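Local atomic coordinates of toll-like receptor 13 (Mus musculus, PDB entry 4Z0C), a protein that recognises single-stranded bacterial 23S ribosomal RNA as an innate immune receptor and signals through MYD88 and TRAF6 to activate NF-kappa-B. Residues F3-T7 with L17-I23; L26-I30 with L50-F55; T37-T43 with A60-R65. One frame throughout, in Å; residues are numbered along the deposited sequence.

Overall arrangement
All three contacts lie at the N-terminal end of the leucine-rich-repeat ectodomain. Interaction 1 closes that end with a disulfide and one antiparallel strand pair. Interaction 3 is the first parallel pairing between consecutive repeats. Backbone hydrogen bonds join its two strands, its leucines face inward, and its polar face carries a glycan. Interaction 2 has no hydrogen bond between its segments; helix 26-30 meets the loop of the first repeat through apolar side chains. The three share one interior: A29 touches I23 and the disulfide, L26 meets L42, and F55 meets L64. Interactions 1 and 2 are largely buried, whereas interaction 3 is partly buried and, like interaction 1, touches the glycan on N41.

Interaction 1: residues F3-T7 with L17-I23; sequences FNKCT and LCIRKKI. With NAG (2-acetamido-2-deoxy-beta-D-glucopyranose), chain E; nucleotides of chain C.
This contact is a disulfide-locked antiparallel pairing at the N-terminal end of the leucine-rich-repeat solenoid. Residues 3-7 lead into strand 7-9, and residues 17-23 leave strand 15-17. T7 and L17 form a hydrogen-bonded antiparallel pair, CA to CA 5.3 Å. T7 N donates to L17 O at 2.8 Å, and L17 N donates to T7 O at 2.7 Å. Both residues are extended, and their side chains lie on the same face of the sheet. Next in register are C6, just before T7, and C18, just after L17, CA to CA 4.2 Å. Their SG atoms are bonded at 2.1 Å, with both chi1 angles in m and chi3 at 98°. C6 CA also makes a CA-H...O contact with L17 O at 3.2 Å. The disulfide and the hairpin strands form an N-terminal cap, as in other Toll-like receptors, from which the parallel sheet of the repeats continues. After C18 the backbone turns, with positive phi at R20 (61°) and K22 (55°). This brings K21 CG to 3.3 Å from K5 O, and I23 CG1 to 3.6 Å from K5 CG. N45 binds the turn through C18 O and the amides of K21 and I23. The concave side meets RNA: L17 CD2 is 3.4 Å from N3 of adenosine nucleotide 6 of chain C. O4' of adenosine nucleotide 9 of chain C lies over one face of the R20 guanidinium, 3.7 Å from R20 CZ, and R20 NH2 forms a salt bridge with an RNA phosphate. I19 CD1 lies 3.7 Å from C8 of the chain E NAG.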
loop_
_atom_site.group_PDB
_atom_site.type_symbol
_atom_site.label_atom_id
_atom_site.label_comp_id
_atom_site.label_asym_id
_atom_site.label_seq_id
_atom_site.Cartn_x
_atom_site.Cartn_y
_atom_site.Cartn_z
ATOM N N PHE A 3 -10.735 -10.336 35.429
ATOM C CA PHE A 3 -9.620 -10.193 36.340
ATOM C C PHE A 3 -9.021 -8.807 36.168
ATOM O O PHE A 3 -9.552 -7.984 35.422
ATOM C CB PHE A 3 -8.578 -11.271 36.066
ATOM C CG PHE A 3 -9.169 -12.608 35.678
ATOM C CD1 PHE A 3 -10.223 -13.160 36.390
ATOM C CD2 PHE A 3 -8.663 -13.312 34.595
ATOM C CE1 PHE A 3 -10.757 -14.387 36.026
ATOM C CE2 PHE A 3 -9.196 -14.543 34.221
ATOM C CZ PHE A 3 -10.240 -15.078 34.933
ATOM N N ASN A 4 -7.905 -8.554 36.839
ATOM C CA ASN A 4 -7.273 -7.239 36.789
ATOM C C ASN A 4 -6.200 -7.147 35.705
ATOM O O ASN A 4 -6.339 -6.364 34.765
ATOM C CB ASN A 4 -6.687 -6.879 38.159
ATOM C CG ASN A 4 -5.861 -5.598 38.133
ATOM O OD1 ASN A 4 -6.024 -4.746 37.257
ATOM N ND2 ASN A 4 -4.980 -5.450 39.114
ATOM N N LYS A 5 -5.129 -7.925 35.854
ATOM C CA LYS A 5 -3.979 -7.857 34.955
ATOM C C LYS A 5 -4.021 -8.874 33.814
ATOM O O LYS A 5 -3.365 -8.689 32.798
ATOM C CB LYS A 5 -2.690 -8.047 35.751
ATOM C CG LYS A 5 -1.764 -6.855 35.714
ATOM C CD LYS A 5 -2.163 -5.796 36.710
ATOM C CE LYS A 5 -1.085 -4.733 36.804
ATOM N NZ LYS A 5 -1.511 -3.581 37.646
ATOM N N CYS A 6 -4.828 -9.916 33.970
ATOM C CA CYS A 6 -4.843 -11.065 33.070
ATOM C C CYS A 6 -6.193 -11.224 32.394
ATOM O O CYS A 6 -7.213 -10.761 32.911
ATOM C CB CYS A 6 -4.588 -12.359 33.874
ATOM S SG CYS A 6 -3.011 -12.485 34.755
ATOM N N THR A 7 -6.230 -11.950 31.283
ATOM C CA THR A 7 -7.518 -12.282 30.679
ATOM C C THR A 7 -7.568 -13.738 30.288
ATOM O O THR A 7 -6.539 -14.366 30.064
ATOM C CB THR A 7 -7.846 -11.408 29.414
ATOM O OG1 THR A 7 -9.102 -11.821 28.860
ATOM C CG2 THR A 7 -6.763 -11.545 28.333
ATOM N N LEU A 17 -3.929 -15.165 29.807
ATOM C CA LEU A 17 -2.898 -14.319 29.220
ATOM C C LEU A 17 -2.683 -13.059 30.049
ATOM O O LEU A 17 -3.628 -12.369 30.363
ATOM C CB LEU A 17 -3.324 -13.906 27.811
ATOM C CG LEU A 17 -3.794 -15.010 26.868
ATOM C CD1 LEU A 17 -4.745 -14.424 25.828
ATOM C CD2 LEU A 17 -2.606 -15.682 26.194
ATOM N N CYS A 18 -1.438 -12.743 30.369
ATOM C CA CYS A 18 -1.109 -11.528 31.113
ATOM C C CYS A 18 0.129 -10.942 30.443
ATOM O O CYS A 18 1.198 -10.828 31.060
ATOM C CB CYS A 18 -0.772 -11.825 32.583
ATOM S SG CYS A 18 -1.705 -13.142 33.308
ATOM N N ILE A 19 -0.022 -10.576 29.178
ATOM C CA ILE A 19 1.102 -10.216 28.327
ATOM C C ILE A 19 1.272 -8.699 28.193
ATOM O O ILE A 19 0.326 -7.981 27.879
ATOM C CB ILE A 19 0.967 -10.928 26.959
ATOM C CG1 ILE A 19 1.179 -12.431 27.179
ATOM C CG2 ILE A 19 1.986 -10.414 25.955
ATOM C CD1 ILE A 19 0.273 -13.297 26.368
ATOM N N ARG A 20 2.490 -8.226 28.445
ATOM C CA ARG A 20 2.832 -6.811 28.272
ATOM C C ARG A 20 1.965 -5.939 29.181
ATOM O O ARG A 20 1.336 -4.974 28.733
ATOM C CB ARG A 20 2.707 -6.392 26.793
ATOM C CG ARG A 20 3.607 -5.251 26.367
ATOM C CD ARG A 20 3.222 -4.732 24.975
ATOM N NE ARG A 20 1.798 -4.410 24.911
ATOM C CZ ARG A 20 0.891 -5.106 24.226
ATOM N NH1 ARG A 20 1.243 -6.170 23.498
ATOM N NH2 ARG A 20 -0.379 -4.733 24.272
ATOM N N LYS A 21 1.934 -6.286 30.463
ATOM C CA LYS A 21 1.127 -5.531 31.413
ATOM C C LYS A 21 2.002 -4.842 32.459
ATOM O O LYS A 21 1.499 -4.410 33.490
ATOM C CB LYS A 21 0.128 -6.448 32.118
ATOM C CG LYS A 21 -0.836 -7.203 31.207
ATOM C CD LYS A 21 -1.669 -6.292 30.314
ATOM C CE LYS A 21 -2.617 -7.119 29.452
ATOM N NZ LYS A 21 -2.782 -6.567 28.073
ATOM N N LYS A 22 3.308 -4.754 32.202
ATOM C CA LYS A 22 4.236 -4.114 33.144
ATOM C C LYS A 22 4.152 -4.732 34.542
ATOM O O LYS A 22 4.390 -4.057 35.549
ATOM C CB LYS A 22 3.964 -2.613 33.243
ATOM C CG LYS A 22 4.648 -1.758 32.185
ATOM C CD LYS A 22 3.836 -0.511 31.912
ATOM C CE LYS A 22 4.627 0.500 31.116
ATOM N NZ LYS A 22 5.653 1.113 32.008
ATOM N N ILE A 23 3.810 -6.014 34.590
ATOM C CA ILE A 23 3.658 -6.719 35.848
ATOM C C ILE A 23 4.988 -6.823 36.567
ATOM O O ILE A 23 6.007 -7.209 35.988
ATOM C CB ILE A 23 3.072 -8.125 35.630
ATOM C CG1 ILE A 23 1.614 -8.026 35.177
ATOM C CG2 ILE A 23 3.185 -8.973 36.899
ATOM C CD1 ILE A 23 1.031 -9.347 34.677
HETATM C C1 NAG E . 1.002 -17.397 25.605
HETATM C C2 NAG E . 1.292 -17.194 24.095
HETATM C C3 NAG E . 0.301 -17.967 23.242
HETATM C C4 NAG E . 0.316 -19.430 23.648
HETATM C C5 NAG E . -0.113 -19.440 25.101
HETATM C C6 NAG E . -0.318 -20.860 25.627
HETATM C C7 NAG E . 2.219 -14.985 23.642
HETATM C C8 NAG E . 1.969 -13.608 23.065
HETATM N N2 NAG E . 1.189 -15.824 23.647
HETATM O O3 NAG E . 0.585 -17.795 21.880
HETATM O O4 NAG E . -0.569 -20.193 22.859
HETATM O O5 NAG E . 0.889 -18.781 25.853
HETATM O O6 NAG E . -0.318 -20.847 27.041
HETATM O O7 NAG E . 3.308 -15.296 24.111
ATOM P P A C 9 -2.003 0.151 22.265
ATOM O OP1 A C 9 -2.999 -0.281 23.270
ATOM O OP2 A C 9 -1.579 1.573 22.200
ATOM O "O5'" A C 9 -0.724 -0.761 22.504
ATOM C "C5'" A C 9 0.436 -0.622 21.701
ATOM C "C4'" A C 9 1.383 -1.765 21.935
ATOM O "O4'" A C 9 0.893 -2.948 21.247
ATOM C "C3'" A C 9 2.814 -1.554 21.469
ATOM O "O3'" A C 9 3.716 -2.037 22.466
ATOM C "C2'" A C 9 2.909 -2.395 20.186
ATOM O "O2'" A C 9 4.198 -2.909 19.940
ATOM C "C1'" A C 9 1.917 -3.518 20.458
ATOM N N9 A C 9 1.250 -4.084 19.281
ATOM C C8 A C 9 0.609 -3.395 18.278
ATOM N N7 A C 9 0.035 -4.160 17.381
ATOM C C5 A C 9 0.292 -5.449 17.835
ATOM C C6 A C 9 -0.058 -6.715 17.321
ATOM N N6 A C 9 -0.763 -6.836 16.184
ATOM N N1 A C 9 0.351 -7.838 18.002
ATOM C C2 A C 9 1.054 -7.658 19.127
ATOM N N3 A C 9 1.445 -6.512 19.703
ATOM C C4 A C 9 1.033 -5.426 19.007
ATOM P P A C 6 -7.452 -14.868 17.887
ATOM O OP1 A C 6 -6.705 -15.882 17.099
ATOM O OP2 A C 6 -8.924 -14.905 17.781
ATOM O "O5'" A C 6 -6.976 -14.975 19.399
ATOM C "C5'" A C 6 -7.445 -14.071 20.406
ATOM C "C4'" A C 6 -6.379 -13.799 21.445
ATOM O "O4'" A C 6 -5.985 -15.054 22.076
ATOM C "C3'" A C 6 -5.094 -13.192 20.904
ATOM O "O3'" A C 6 -4.502 -12.412 21.938
ATOM C "C2'" A C 6 -4.227 -14.425 20.639
ATOM O "O2'" A C 6 -2.841 -14.173 20.610
ATOM C "C1'" A C 6 -4.606 -15.322 21.816
ATOM N N9 A C 6 -4.516 -16.760 21.553
ATOM C C8 A C 6 -4.741 -17.433 20.370
ATOM N N7 A C 6 -4.646 -18.748 20.487
ATOM C C5 A C 6 -4.370 -18.958 21.833
ATOM C C6 A C 6 -4.172 -20.127 22.598
ATOM N N6 A C 6 -4.222 -21.357 22.093
ATOM N N1 A C 6 -3.919 -19.988 23.920
ATOM C C2 A C 6 -3.881 -18.748 24.429
ATOM N N3 A C 6 -4.046 -17.574 23.819
ATOM C C4 A C 6 -4.295 -17.745 22.505
#

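Interaction 2: residues L26-I30 with L50-F55; sequences LTEAI and LPPWSF. With NAG (2-acetamido-2-deoxy-beta-D-glucopyranose), chain S.
No hydrogen bond joins these two segments; a short helix and an irregular loop meet by van der Waals packing, mostly of side chains. Helix 26-30 precedes the first leucine-rich repeat, and residues 50-55 belong to that repeat, on its return path between strands 39-41 and 63-65. The helix has one internal backbone bond, I30 N to L26 O at 3.2 Å. Nearest CA pairs are T27 with S54 at 6.0 Å and L26 with L50 at 7.3 Å. L26 (chi1 t, chi2 p) points toward the loop. Its CD2 touches L50 CG, S54 CB and F55 CZ, each at 3.9 Å. One turn on, I30 (chi1 p, chi2 t) places CD1 3.7 Å from F55 CE1 and 3.6 Å from S54 O. F55 has chi1 in m and chi2 at -82°, which brings its ring tip to both aliphatic side chains. I30 and F55 also touch L40, so the contact continues into the hydrophobic core of the repeat. At the outer side T27 OG1 is 4.1 Å from P51 CG. Farther out, E28 CG approaches O5 of the chain S NAG at 3.4 Å. The loop turns back at P51-S54. Across this turn S54 OG donates a hydrogen bond to P51 O at 2.7 Å.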
loop_
_atom_site.group_PDB
_atom_site.type_symbol
_atom_site.label_atom_id
_atom_site.label_comp_id
_atom_site.label_asym_id
_atom_site.label_seq_id
_atom_site.Cartn_x
_atom_site.Cartn_y
_atom_site.Cartn_z
ATOM N N LEU A 26 4.439 -10.823 40.911
ATOM C CA LEU A 26 3.865 -12.054 40.363
ATOM C C LEU A 26 2.622 -12.532 41.120
ATOM O O LEU A 26 1.583 -12.832 40.514
ATOM C CB LEU A 26 4.921 -13.168 40.336
ATOM C CG LEU A 26 4.405 -14.557 39.957
ATOM C CD1 LEU A 26 3.796 -14.527 38.576
ATOM C CD2 LEU A 26 5.529 -15.590 40.024
ATOM N N THR A 27 2.747 -12.623 42.440
ATOM C CA THR A 27 1.647 -13.060 43.298
ATOM C C THR A 27 0.369 -12.213 43.191
ATOM O O THR A 27 -0.722 -12.758 43.007
ATOM C CB THR A 27 2.095 -13.126 44.755
ATOM O OG1 THR A 27 2.883 -14.304 44.930
ATOM C CG2 THR A 27 0.893 -13.195 45.671
ATOM N N GLU A 28 0.503 -10.893 43.290
ATOM C CA GLU A 28 -0.654 -10.011 43.126
ATOM C C GLU A 28 -1.331 -10.214 41.779
ATOM O O GLU A 28 -2.539 -10.436 41.719
ATOM C CB GLU A 28 -0.259 -8.543 43.297
ATOM C CG GLU A 28 -0.117 -8.126 44.754
ATOM C CD GLU A 28 -1.288 -8.602 45.625
ATOM O OE1 GLU A 28 -1.155 -9.646 46.299
ATOM O OE2 GLU A 28 -2.339 -7.923 45.638
ATOM N N ALA A 29 -0.535 -10.197 40.712
ATOM C CA ALA A 29 -1.064 -10.316 39.363
ATOM C C ALA A 29 -1.921 -11.571 39.161
ATOM O O ALA A 29 -2.950 -11.521 38.516
ATOM C CB ALA A 29 0.077 -10.270 38.347
ATOM N N ILE A 30 -1.524 -12.699 39.721
ATOM C CA ILE A 30 -2.312 -13.905 39.484
ATOM C C ILE A 30 -3.321 -14.261 40.587
ATOM O O ILE A 30 -3.998 -15.281 40.491
ATOM C CB ILE A 30 -1.403 -15.114 39.204
ATOM C CG1 ILE A 30 -0.584 -15.470 40.447
ATOM C CG2 ILE A 30 -0.479 -14.804 38.054
ATOM C CD1 ILE A 30 0.565 -16.424 40.159
ATOM N N LEU A 50 10.726 -14.935 42.188
ATOM C CA LEU A 50 9.702 -15.956 42.325
ATOM C C LEU A 50 9.758 -16.488 43.751
ATOM O O LEU A 50 10.603 -17.334 44.069
ATOM C CB LEU A 50 9.934 -17.103 41.335
ATOM C CG LEU A 50 9.125 -17.112 40.035
ATOM C CD1 LEU A 50 9.418 -15.874 39.224
ATOM C CD2 LEU A 50 9.357 -18.372 39.219
ATOM N N PRO A 51 8.861 -15.980 44.617
ATOM C CA PRO A 51 8.741 -16.354 46.035
ATOM C C PRO A 51 8.372 -17.825 46.221
ATOM O O PRO A 51 7.934 -18.466 45.262
ATOM C CB PRO A 51 7.620 -15.439 46.552
ATOM C CG PRO A 51 6.886 -14.953 45.311
ATOM C CD PRO A 51 7.930 -14.896 44.245
ATOM N N PRO A 52 8.576 -18.356 47.445
ATOM C CA PRO A 52 8.397 -19.753 47.872
ATOM C C PRO A 52 7.067 -20.469 47.602
ATOM O O PRO A 52 7.077 -21.686 47.566
ATOM C CB PRO A 52 8.628 -19.672 49.380
ATOM C CG PRO A 52 9.629 -18.600 49.525
ATOM C CD PRO A 52 9.289 -17.579 48.478
ATOM N N TRP A 53 5.949 -19.788 47.451
ATOM C CA TRP A 53 4.752 -20.517 47.042
ATOM C C TRP A 53 3.982 -19.710 46.019
ATOM O O TRP A 53 2.828 -19.337 46.246
ATOM C CB TRP A 53 3.860 -20.885 48.240
ATOM C CG TRP A 53 4.190 -22.216 48.868
ATOM C CD1 TRP A 53 5.179 -22.477 49.786
ATOM C CD2 TRP A 53 3.534 -23.472 48.622
ATOM N NE1 TRP A 53 5.173 -23.812 50.119
ATOM C CE2 TRP A 53 4.177 -24.444 49.423
ATOM C CE3 TRP A 53 2.476 -23.870 47.798
ATOM C CZ2 TRP A 53 3.792 -25.787 49.425
ATOM C CZ3 TRP A 53 2.085 -25.210 47.814
ATOM C CH2 TRP A 53 2.741 -26.146 48.621
ATOM N N SER A 54 4.636 -19.456 44.886
ATOM C CA SER A 54 4.130 -18.527 43.890
ATOM C C SER A 54 2.819 -18.980 43.280
ATOM O O SER A 54 1.982 -18.156 42.947
ATOM C CB SER A 54 5.179 -18.294 42.802
ATOM O OG SER A 54 6.311 -17.607 43.319
ATOM N N PHE A 55 2.607 -20.288 43.198
ATOM C CA PHE A 55 1.433 -20.808 42.501
ATOM C C PHE A 55 0.498 -21.684 43.337
ATOM O O PHE A 55 -0.090 -22.628 42.815
ATOM C CB PHE A 55 1.879 -21.526 41.231
ATOM C CG PHE A 55 2.688 -20.652 40.322
ATOM C CD1 PHE A 55 2.058 -19.757 39.461
ATOM C CD2 PHE A 55 4.082 -20.683 40.355
ATOM C CE1 PHE A 55 2.800 -18.931 38.638
ATOM C CE2 PHE A 55 4.830 -19.854 39.521
ATOM C CZ PHE A 55 4.186 -18.977 38.670
HETATM C C1 NAG S . 3.708 -8.276 46.172
HETATM C C2 NAG S . 4.938 -8.130 47.080
HETATM C C3 NAG S . 4.667 -8.510 48.540
HETATM C C4 NAG S . 3.326 -7.978 49.048
HETATM C C5 NAG S . 2.212 -8.280 48.045
HETATM C C6 NAG S . 0.854 -7.760 48.520
HETATM C C7 NAG S . 7.141 -8.348 46.033
HETATM C C8 NAG S . 7.889 -9.149 45.004
HETATM N N2 NAG S . 6.051 -8.914 46.565
HETATM O O3 NAG S . 5.705 -8.002 49.355
HETATM O O4 NAG S . 3.027 -8.543 50.312
HETATM O O5 NAG S . 2.536 -7.737 46.776
HETATM O O6 NAG S . 0.909 -6.397 48.892
HETATM O O7 NAG S . 7.540 -7.223 46.346
#

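Interaction 3: residues T37-T43 with A60-R65; sequences TTHLNLT and ALVDLR. With NAG (2-acetamido-2-deoxy-beta-D-glucopyranose), chain E; NAG (2-acetamido-2-deoxy-beta-D-glucopyranose), chain B.
L40 and L64 pack side by side on the inner face, L40 CD2 to L64 CD1 at 3.8 Å, both with chi1 t and chi2 p. L61 CD2 reaches L40 CB at 3.9 Å, and I30 and F55 extend this core. Strands 39-41 and 63-65 run parallel, 4.9 Å apart with axes at 3°. H39 pairs with D63, L40 with L64 and N41 with R65. Hydrogen bonds run from L40 N to D63 O (3.0 Å), R65 N to L40 O (3.1 Å) and L42 N to R65 O (2.7 Å). T38 O accepts from V62 N (2.6 Å) and D63 N (3.1 Å). These are the first two repeat strands of the leucine-rich-repeat solenoid, which continues at strand 87-89. On the other face, R65 NE forms a salt bridge with D63 OD1 at 3.0 Å, and H39 CD2 meets D63 CB at 3.2 Å. N41 ND2 is bonded to C1 of the chain E NAG (1.4 Å). N41 OD1 accepts from T43 N at 2.9 Å, an Asx turn. A water bridges D63 OD1 (3.0 Å) and O6 of that NAG (2.7 Å).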
loop_
_atom_site.group_PDB
_atom_site.type_symbol
_atom_site.label_atom_id
_atom_site.label_comp_id
_atom_site.label_asym_id
_atom_site.label_seq_id
_atom_site.Cartn_x
_atom_site.Cartn_y
_atom_site.Cartn_z
ATOM N N THR A 37 -7.374 -23.009 35.913
ATOM C CA THR A 37 -6.440 -22.552 34.893
ATOM C C THR A 37 -5.374 -23.600 34.567
ATOM O O THR A 37 -4.615 -24.010 35.436
ATOM C CB THR A 37 -5.772 -21.227 35.336
ATOM O OG1 THR A 37 -6.781 -20.217 35.482
ATOM C CG2 THR A 37 -4.750 -20.744 34.318
ATOM N N THR A 38 -5.304 -24.018 33.305
ATOM C CA THR A 38 -4.291 -24.984 32.897
ATOM C C THR A 38 -3.109 -24.356 32.182
ATOM O O THR A 38 -1.989 -24.826 32.332
ATOM C CB THR A 38 -4.877 -26.144 32.069
ATOM O OG1 THR A 38 -5.339 -25.674 30.806
ATOM C CG2 THR A 38 -6.050 -26.785 32.825
ATOM N N HIS A 39 -3.347 -23.294 31.418
ATOM C CA HIS A 39 -2.265 -22.576 30.722
ATOM C C HIS A 39 -2.195 -21.118 31.161
ATOM O O HIS A 39 -3.192 -20.381 31.091
ATOM C CB HIS A 39 -2.441 -22.609 29.201
ATOM C CG HIS A 39 -2.401 -23.981 28.604
ATOM N ND1 HIS A 39 -3.344 -24.944 28.882
ATOM C CD2 HIS A 39 -1.530 -24.549 27.738
ATOM C CE1 HIS A 39 -3.062 -26.045 28.208
ATOM N NE2 HIS A 39 -1.953 -25.838 27.520
ATOM N N LEU A 40 -1.021 -20.698 31.605
ATOM C CA LEU A 40 -0.836 -19.342 32.093
ATOM C C LEU A 40 0.357 -18.737 31.392
ATOM O O LEU A 40 1.443 -19.275 31.484
ATOM C CB LEU A 40 -0.597 -19.343 33.600
ATOM C CG LEU A 40 -0.300 -17.991 34.262
ATOM C CD1 LEU A 40 -1.457 -16.973 34.030
ATOM C CD2 LEU A 40 -0.030 -18.173 35.753
ATOM N N ASN A 41 0.157 -17.631 30.678
ATOM C CA ASN A 41 1.252 -17.003 29.929
ATOM C C ASN A 41 1.569 -15.609 30.461
ATOM O O ASN A 41 0.787 -14.680 30.284
ATOM C CB ASN A 41 0.938 -16.957 28.413
ATOM C CG ASN A 41 2.163 -16.566 27.570
ATOM O OD1 ASN A 41 3.104 -15.988 28.114
ATOM N ND2 ASN A 41 2.183 -16.897 26.261
ATOM N N LEU A 42 2.729 -15.453 31.092
ATOM C CA LEU A 42 3.104 -14.152 31.647
ATOM C C LEU A 42 4.297 -13.534 30.921
ATOM O O LEU A 42 5.072 -12.771 31.502
ATOM C CB LEU A 42 3.403 -14.260 33.147
ATOM C CG LEU A 42 2.186 -14.456 34.061
ATOM C CD1 LEU A 42 2.428 -15.497 35.153
ATOM C CD2 LEU A 42 1.816 -13.126 34.685
ATOM N N THR A 43 4.415 -13.845 29.635
ATOM C CA THR A 43 5.484 -13.305 28.788
ATOM C C THR A 43 5.447 -11.778 28.709
ATOM O O THR A 43 4.371 -11.184 28.688
ATOM C CB THR A 43 5.367 -13.873 27.365
ATOM O OG1 THR A 43 5.356 -15.302 27.445
ATOM C CG2 THR A 43 6.515 -13.387 26.460
ATOM N N ALA A 60 -3.500 -26.691 39.002
ATOM C CA ALA A 60 -3.950 -27.349 37.780
ATOM C C ALA A 60 -3.075 -26.964 36.580
ATOM O O ALA A 60 -3.233 -27.524 35.486
ATOM C CB ALA A 60 -5.410 -27.037 37.508
ATOM N N LEU A 61 -2.135 -26.039 36.783
ATOM C CA LEU A 61 -1.323 -25.530 35.663
ATOM C C LEU A 61 -0.592 -26.652 34.937
ATOM O O LEU A 61 -0.009 -27.552 35.560
ATOM C CB LEU A 61 -0.292 -24.502 36.129
ATOM C CG LEU A 61 -0.747 -23.156 36.671
ATOM C CD1 LEU A 61 0.474 -22.335 37.070
ATOM C CD2 LEU A 61 -1.610 -22.438 35.655
ATOM N N VAL A 62 -0.609 -26.581 33.613
ATOM C CA VAL A 62 0.082 -27.555 32.794
ATOM C C VAL A 62 1.207 -26.862 32.047
ATOM O O VAL A 62 2.274 -27.433 31.838
ATOM C CB VAL A 62 -0.882 -28.211 31.792
ATOM C CG1 VAL A 62 -0.121 -29.032 30.790
ATOM C CG2 VAL A 62 -1.876 -29.096 32.518
ATOM N N ASP A 63 0.962 -25.611 31.668
ATOM C CA ASP A 63 1.853 -24.850 30.809
ATOM C C ASP A 63 2.082 -23.480 31.442
ATOM O O ASP A 63 1.167 -22.686 31.554
ATOM C CB ASP A 63 1.175 -24.714 29.441
ATOM C CG ASP A 63 2.066 -24.096 28.366
ATOM O OD1 ASP A 63 2.730 -23.064 28.616
ATOM O OD2 ASP A 63 2.072 -24.644 27.242
ATOM N N LEU A 64 3.306 -23.187 31.840
ATOM C CA LEU A 64 3.598 -21.901 32.454
ATOM C C LEU A 64 4.707 -21.233 31.666
ATOM O O LEU A 64 5.784 -21.811 31.498
ATOM C CB LEU A 64 4.058 -22.082 33.892
ATOM C CG LEU A 64 4.420 -20.807 34.654
ATOM C CD1 LEU A 64 3.210 -19.881 34.718
ATOM C CD2 LEU A 64 4.895 -21.154 36.064
ATOM N N ARG A 65 4.454 -20.017 31.189
ATOM C CA ARG A 65 5.452 -19.287 30.411
ATOM C C ARG A 65 5.772 -17.950 31.047
ATOM O O ARG A 65 4.907 -17.086 31.183
ATOM C CB ARG A 65 4.988 -19.090 28.975
ATOM C CG ARG A 65 4.797 -20.384 28.219
ATOM C CD ARG A 65 4.210 -20.154 26.820
ATOM N NE ARG A 65 3.720 -21.422 26.284
ATOM C CZ ARG A 65 3.588 -21.709 24.991
ATOM N NH1 ARG A 65 3.881 -20.799 24.046
ATOM N NH2 ARG A 65 3.139 -22.911 24.646
HETATM C C1 NAG E . 1.002 -17.397 25.605
HETATM C C2 NAG E . 1.292 -17.194 24.095
HETATM C C3 NAG E . 0.301 -17.967 23.242
HETATM C C4 NAG E . 0.316 -19.430 23.648
HETATM C C5 NAG E . -0.113 -19.440 25.101
HETATM C C6 NAG E . -0.318 -20.860 25.627
HETATM C C7 NAG E . 2.219 -14.985 23.642
HETATM C C8 NAG E . 1.969 -13.608 23.065
HETATM N N2 NAG E . 1.189 -15.824 23.647
HETATM O O3 NAG E . 0.585 -17.795 21.880
HETATM O O4 NAG E . -0.569 -20.193 22.859
HETATM O O5 NAG E . 0.889 -18.781 25.853
HETATM O O6 NAG E . -0.318 -20.847 27.041
HETATM O O7 NAG E . 3.308 -15.296 24.111
HETATM C C1 NAG B . -0.300 -20.773 21.545
HETATM C C2 NAG B . -0.980 -22.112 21.315
HETATM C C3 NAG B . -0.855 -22.545 19.850
HETATM C C4 NAG B . -1.338 -21.449 18.888
HETATM C C5 NAG B . -0.572 -20.165 19.216
HETATM C C6 NAG B . -1.097 -18.970 18.443
HETATM C C7 NAG B . -1.083 -23.559 23.320
HETATM C C8 NAG B . -0.319 -24.506 24.220
HETATM N N2 NAG B . -0.424 -23.097 22.242
HETATM O O3 NAG B . -1.621 -23.703 19.667
HETATM O O4 NAG B . -1.259 -21.793 17.493
HETATM O O5 NAG B . -0.685 -19.802 20.583
HETATM O O6 NAG B . -0.423 -17.852 18.975
HETATM O O7 NAG B . -2.255 -23.243 23.595
HETATM O O HOH W 1 1.564 -20.363 28.955
#